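Side-chain contacts in U4/U6 snRNA-associated-splicing factor PRP24 (Saccharomyces cerevisiae, PDB 4N0T), which binds U6 snRNA, promotes its annealing with U4 snRNA and acts as a recycling factor of the spliceosome that removes introns from precursor messenger RNA: residues 190-193 with 194-198; 238-241 with 242-245. One frame throughout, in Å; residues are numbered along the deposited sequence.

Contact 1: residues 190-193 with 194-198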
loop_
_atom_site.group_PDB
_atom_site.type_symbol
_atom_site.label_atom_id
_atom_site.label_comp_id
_atom_site.label_asym_id
_atom_site.label_seq_id
_atom_site.Cartn_x
_atom_site.Cartn_y
_atom_site.Cartn_z
ATOM N N LEU A 190 -9.352 -33.302 -13.087
ATOM C CA LEU A 190 -8.474 -32.135 -13.106
ATOM C C LEU A 190 -7.781 -32.078 -14.455
ATOM O O LEU A 190 -6.602 -32.404 -14.589
ATOM C CB LEU A 190 -7.465 -32.191 -11.958
ATOM C CG LEU A 190 -6.665 -30.905 -11.718
ATOM C CD1 LEU A 190 -7.574 -29.749 -11.259
ATOM C CD2 LEU A 190 -5.555 -31.131 -10.717
ATOM N N ASP A 191 -8.537 -31.655 -15.458
ATOM C CA ASP A 191 -8.101 -31.723 -16.838
ATOM C C ASP A 191 -8.637 -30.504 -17.569
ATOM O O ASP A 191 -9.853 -30.292 -17.630
ATOM C CB ASP A 191 -8.634 -33.003 -17.473
ATOM C CG ASP A 191 -8.373 -33.065 -18.953
ATOM O OD1 ASP A 191 -7.257 -33.469 -19.339
ATOM O OD2 ASP A 191 -9.280 -32.701 -19.731
ATOM N N GLU A 192 -7.728 -29.688 -18.093
ATOM C CA GLU A 192 -8.116 -28.431 -18.716
ATOM C C GLU A 192 -9.115 -28.624 -19.848
ATOM O O GLU A 192 -10.067 -27.844 -19.982
ATOM C CB GLU A 192 -6.886 -27.683 -19.212
ATOM C CG GLU A 192 -7.226 -26.358 -19.826
ATOM C CD GLU A 192 -6.016 -25.513 -20.080
ATOM O OE1 GLU A 192 -4.974 -25.744 -19.423
ATOM O OE2 GLU A 192 -6.114 -24.603 -20.930
ATOM N N ASN A 193 -8.911 -29.669 -20.649
ATOM C CA ASN A 193 -9.816 -29.951 -21.761
ATOM C C ASN A 193 -11.227 -30.224 -21.272
ATOM O O ASN A 193 -12.187 -29.702 -21.828
ATOM C CB ASN A 193 -9.319 -31.129 -22.600
ATOM C CG ASN A 193 -8.019 -30.825 -23.319
ATOM O OD1 ASN A 193 -7.644 -29.663 -23.481
ATOM N ND2 ASN A 193 -7.325 -31.875 -23.756
ATOM N N LEU A 194 -11.339 -31.041 -20.228
ATOM C CA LEU A 194 -12.641 -31.373 -19.653
ATOM C C LEU A 194 -13.321 -30.143 -19.060
ATOM O O LEU A 194 -14.520 -29.931 -19.273
ATOM C CB LEU A 194 -12.491 -32.478 -18.600
ATOM C CG LEU A 194 -13.713 -33.045 -17.862
ATOM C CD1 LEU A 194 -13.974 -32.316 -16.562
ATOM C CD2 LEU A 194 -14.970 -33.044 -18.719
ATOM N N LEU A 195 -12.554 -29.324 -18.344
ATOM C CA LEU A 195 -13.094 -28.105 -17.748
ATOM C C LEU A 195 -13.574 -27.136 -18.824
ATOM O O LEU A 195 -14.669 -26.569 -18.714
ATOM C CB LEU A 195 -12.053 -27.434 -16.843
ATOM C CG LEU A 195 -11.714 -28.307 -15.634
ATOM C CD1 LEU A 195 -10.599 -27.698 -14.793
ATOM C CD2 LEU A 195 -12.969 -28.538 -14.776
ATOM N N ARG A 196 -12.771 -26.964 -19.875
ATOM C CA ARG A 196 -13.180 -26.131 -21.010
ATOM C C ARG A 196 -14.474 -26.640 -21.626
ATOM O O ARG A 196 -15.402 -25.859 -21.853
ATOM C CB ARG A 196 -12.091 -26.083 -22.091
ATOM C CG ARG A 196 -10.897 -25.247 -21.707
ATOM C CD ARG A 196 -9.868 -25.080 -22.827
ATOM N NE ARG A 196 -8.778 -24.193 -22.409
ATOM C CZ ARG A 196 -8.814 -22.869 -22.525
ATOM N NH1 ARG A 196 -9.885 -22.280 -23.049
ATOM N NH2 ARG A 196 -7.787 -22.133 -22.114
ATOM N N GLU A 197 -14.536 -27.944 -21.889
ATOM C CA GLU A 197 -15.735 -28.536 -22.491
ATOM C C GLU A 197 -16.965 -28.322 -21.617
ATOM O O GLU A 197 -18.065 -28.114 -22.126
ATOM C CB GLU A 197 -15.539 -30.036 -22.727
ATOM C CG GLU A 197 -14.516 -30.381 -23.794
ATOM C CD GLU A 197 -14.095 -31.842 -23.743
ATOM O OE1 GLU A 197 -13.224 -32.241 -24.547
ATOM O OE2 GLU A 197 -14.636 -32.591 -22.894
ATOM N N SER A 198 -16.774 -28.357 -20.301
ATOM C CA SER A 198 -17.907 -28.293 -19.384
ATOM C C SER A 198 -18.407 -26.878 -19.141
ATOM O O SER A 198 -19.566 -26.679 -18.765
ATOM C CB SER A 198 -17.557 -28.959 -18.053
ATOM O OG SER A 198 -17.250 -30.333 -18.245
#
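The side chain of Arg196 runs beside that of Glu192, one helical turn earlier, and can be traced atom by atom. CB and then CG touch the carbonyl oxygen of Glu192, with Arg196 CG 3.2 Å from Glu192 O, because the first torsion (chi1 -73°) sets CG beside the backbone N. That same oxygen accepts from Arg196 N at 2.8 Å. CD then runs alongside Glu192 CG, the two extended chains pointing the same way, and the salt bridge forms side-on: Arg196 NE and NH2 both donate to Glu192 OE2, at 3.1 and 3.2 Å. The oxygen lies at the edge of the guanidinium, in its plane, and offers NE its anti lone pair, the carboxylate and guanidinium planes being 36° apart. One oxygen thus takes both N-H groups, which should limit rotation of the guanidinium.

The turn opens the first helix of the third RNA recognition motif, a beta-alpha-beta-beta-alpha-beta fold. Asp191 is its N-cap: Asp191 OD2 accepts from Leu194 N at 2.7 Å, the N-H meeting the anti side of the carboxylate at a donor angle of 152°, and so satisfies an amide of the first turn. The negative charge here would also suit the positive end of the helix dipole. Further along, Glu197 lays its CG 3.1 Å from Asn193 O, and Ser198 OG and Ser198 N grip Leu194 O from opposite faces of the carbonyl. Leu195, buried, packs on Ala224 and Met226 of strand 222-228; Arg196 touches Ile205 and Ile208 of strand 205-209.

Contact 2: residues 238-241 with 242-245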
loop_
_atom_site.group_PDB
_atom_site.type_symbol
_atom_site.label_atom_id
_atom_site.label_comp_id
_atom_site.label_asym_id
_atom_site.label_seq_id
_atom_site.Cartn_x
_atom_site.Cartn_y
_atom_site.Cartn_z
ATOM N N LEU A 238 -21.825 -20.052 -12.226
ATOM C CA LEU A 238 -22.020 -20.445 -10.831
ATOM C C LEU A 238 -23.147 -21.460 -10.672
ATOM O O LEU A 238 -23.236 -22.151 -9.649
ATOM C CB LEU A 238 -22.277 -19.221 -9.947
ATOM C CG LEU A 238 -21.171 -18.174 -9.925
ATOM C CD1 LEU A 238 -21.576 -16.990 -9.051
ATOM C CD2 LEU A 238 -19.837 -18.781 -9.460
ATOM N N GLN A 239 -24.001 -21.580 -11.685
ATOM C CA GLN A 239 -25.048 -22.605 -11.659
ATOM C C GLN A 239 -24.465 -24.011 -11.637
ATOM O O GLN A 239 -25.160 -24.976 -11.308
ATOM C CB GLN A 239 -25.955 -22.478 -12.883
ATOM C CG GLN A 239 -26.783 -21.210 -12.959
ATOM C CD GLN A 239 -27.464 -21.088 -14.309
ATOM O OE1 GLN A 239 -28.610 -21.514 -14.484
ATOM N NE2 GLN A 239 -26.748 -20.534 -15.285
ATOM N N MET A 240 -23.192 -24.135 -12.008
ATOM C CA MET A 240 -22.510 -25.424 -11.944
ATOM C C MET A 240 -22.173 -25.849 -10.506
ATOM O O MET A 240 -21.748 -26.985 -10.282
ATOM C CB MET A 240 -21.237 -25.410 -12.804
ATOM C CG MET A 240 -21.486 -25.307 -14.297
ATOM S SD MET A 240 -21.977 -26.910 -14.960
ATOM C CE MET A 240 -20.357 -27.677 -15.084
ATOM N N ASN A 241 -22.346 -24.941 -9.544
ATOM C CA ASN A 241 -22.132 -25.269 -8.126
ATOM C C ASN A 241 -23.081 -26.387 -7.692
ATOM O O ASN A 241 -24.282 -26.336 -7.989
ATOM C CB ASN A 241 -22.349 -24.032 -7.251
ATOM C CG ASN A 241 -21.953 -24.260 -5.804
ATOM O OD1 ASN A 241 -20.896 -24.831 -5.512
ATOM N ND2 ASN A 241 -22.810 -23.824 -4.888
ATOM N N ARG A 242 -22.527 -27.391 -7.015
ATOM C CA ARG A 242 -23.265 -28.577 -6.539
ATOM C C ARG A 242 -23.679 -29.521 -7.664
ATOM O O ARG A 242 -24.396 -30.501 -7.427
ATOM C CB ARG A 242 -24.495 -28.188 -5.712
ATOM C CG ARG A 242 -24.202 -27.239 -4.568
ATOM C CD ARG A 242 -23.927 -28.006 -3.298
ATOM N NE ARG A 242 -24.851 -27.616 -2.238
ATOM C CZ ARG A 242 -25.421 -28.465 -1.389
ATOM N NH1 ARG A 242 -25.165 -29.764 -1.473
ATOM N NH2 ARG A 242 -26.250 -28.013 -0.459
ATOM N N SER A 243 -23.227 -29.252 -8.884
ATOM C CA SER A 243 -23.533 -30.152 -9.992
ATOM C C SER A 243 -22.582 -31.345 -9.998
ATOM O O SER A 243 -21.531 -31.326 -9.337
ATOM C CB SER A 243 -23.478 -29.414 -11.331
ATOM O OG SER A 243 -22.137 -29.244 -11.752
ATOM N N LEU A 244 -22.966 -32.403 -10.710
ATOM C CA LEU A 244 -22.107 -33.564 -10.868
ATOM C C LEU A 244 -21.234 -33.422 -12.104
ATOM O O LEU A 244 -21.718 -33.057 -13.181
ATOM C CB LEU A 244 -22.941 -34.857 -10.996
ATOM C CG LEU A 244 -23.525 -35.435 -9.708
ATOM C CD1 LEU A 244 -24.442 -36.620 -10.007
ATOM C CD2 LEU A 244 -22.411 -35.883 -8.790
ATOM N N LEU A 245 -19.945 -33.691 -11.930
ATOM C CA LEU A 245 -19.014 -33.896 -13.033
ATOM C C LEU A 245 -18.528 -35.317 -12.893
ATOM O O LEU A 245 -17.822 -35.642 -11.934
ATOM C CB LEU A 245 -17.816 -32.954 -12.923
ATOM C CG LEU A 245 -17.757 -31.714 -13.808
ATOM C CD1 LEU A 245 -16.351 -31.111 -13.808
ATOM C CD2 LEU A 245 -18.208 -32.040 -15.220
#
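Met240, last residue of the 3-10 segment 238-240, bends its side chain round the hydroxyl of Ser243: Met240 SD is 4.0 Å from Ser243 OG, and CB and CE are scarcely farther. Its carbonyl is held by two bonds from that serine. Ser243 OG donates to Met240 O at 2.7 Å, tilted 20° from the carbonyl plane, whereas Ser243 N, at 3.0 Å from Met240 O, comes from well above that plane. The hydroxyl can do this because OG stands between the backbone N and the carbonyl carbon (chi1 79°), which brings it to Met240 O. The N-H bond from Ser243 closes a type II beta turn, Met240 to Ser243, with Arg242 at positive phi.

Asn241 follows, its backbone N bonded to Leu238 O at 2.9 Å. Its amide lies alongside Arg242, with Asn241 ND2 3.7 Å from Arg242 CG, and OD1 is held by the backbone N of Val252. Replaced by an alanine, Asn241 would lose its amide, which is likely to leave Val252 N without that acceptor and the flank of Arg242 CG without its neighbour. Asn241 and Arg242 both also pack on sugars of the bound RNA.

After helix 231-237 the 3-10 segment and the turn lead into the short edge strand 244-245. Arg242 and Ser243 make backbone bonds to Ile250 of strand 248-254, Met240 packs on Phe199 of helix 192-199 and on Val252, and Leu245 reaches across to Leu185 of strand 179-185.

How the contacts relate
Followed from the N terminus, the chain leaves strand 179-185, opens helix 192-199 at contact 1, passes through strands 205-209 and 222-228 and helix 231-237, and then turns at contact 2 into strand 244-245. The contacts are in series, neither nested nor crossing; each is a local closure, the one of a first helical turn, the other of a beta turn. Their centres lie about 14 Å apart, yet they touch: Leu194 CD1 packs on Leu245 CD1 at 3.8 Å, and Ser198 OG on Leu245 CD2 at 3.6 Å. The first helix of this RNA recognition motif is thereby joined to the edge strand that follows the second.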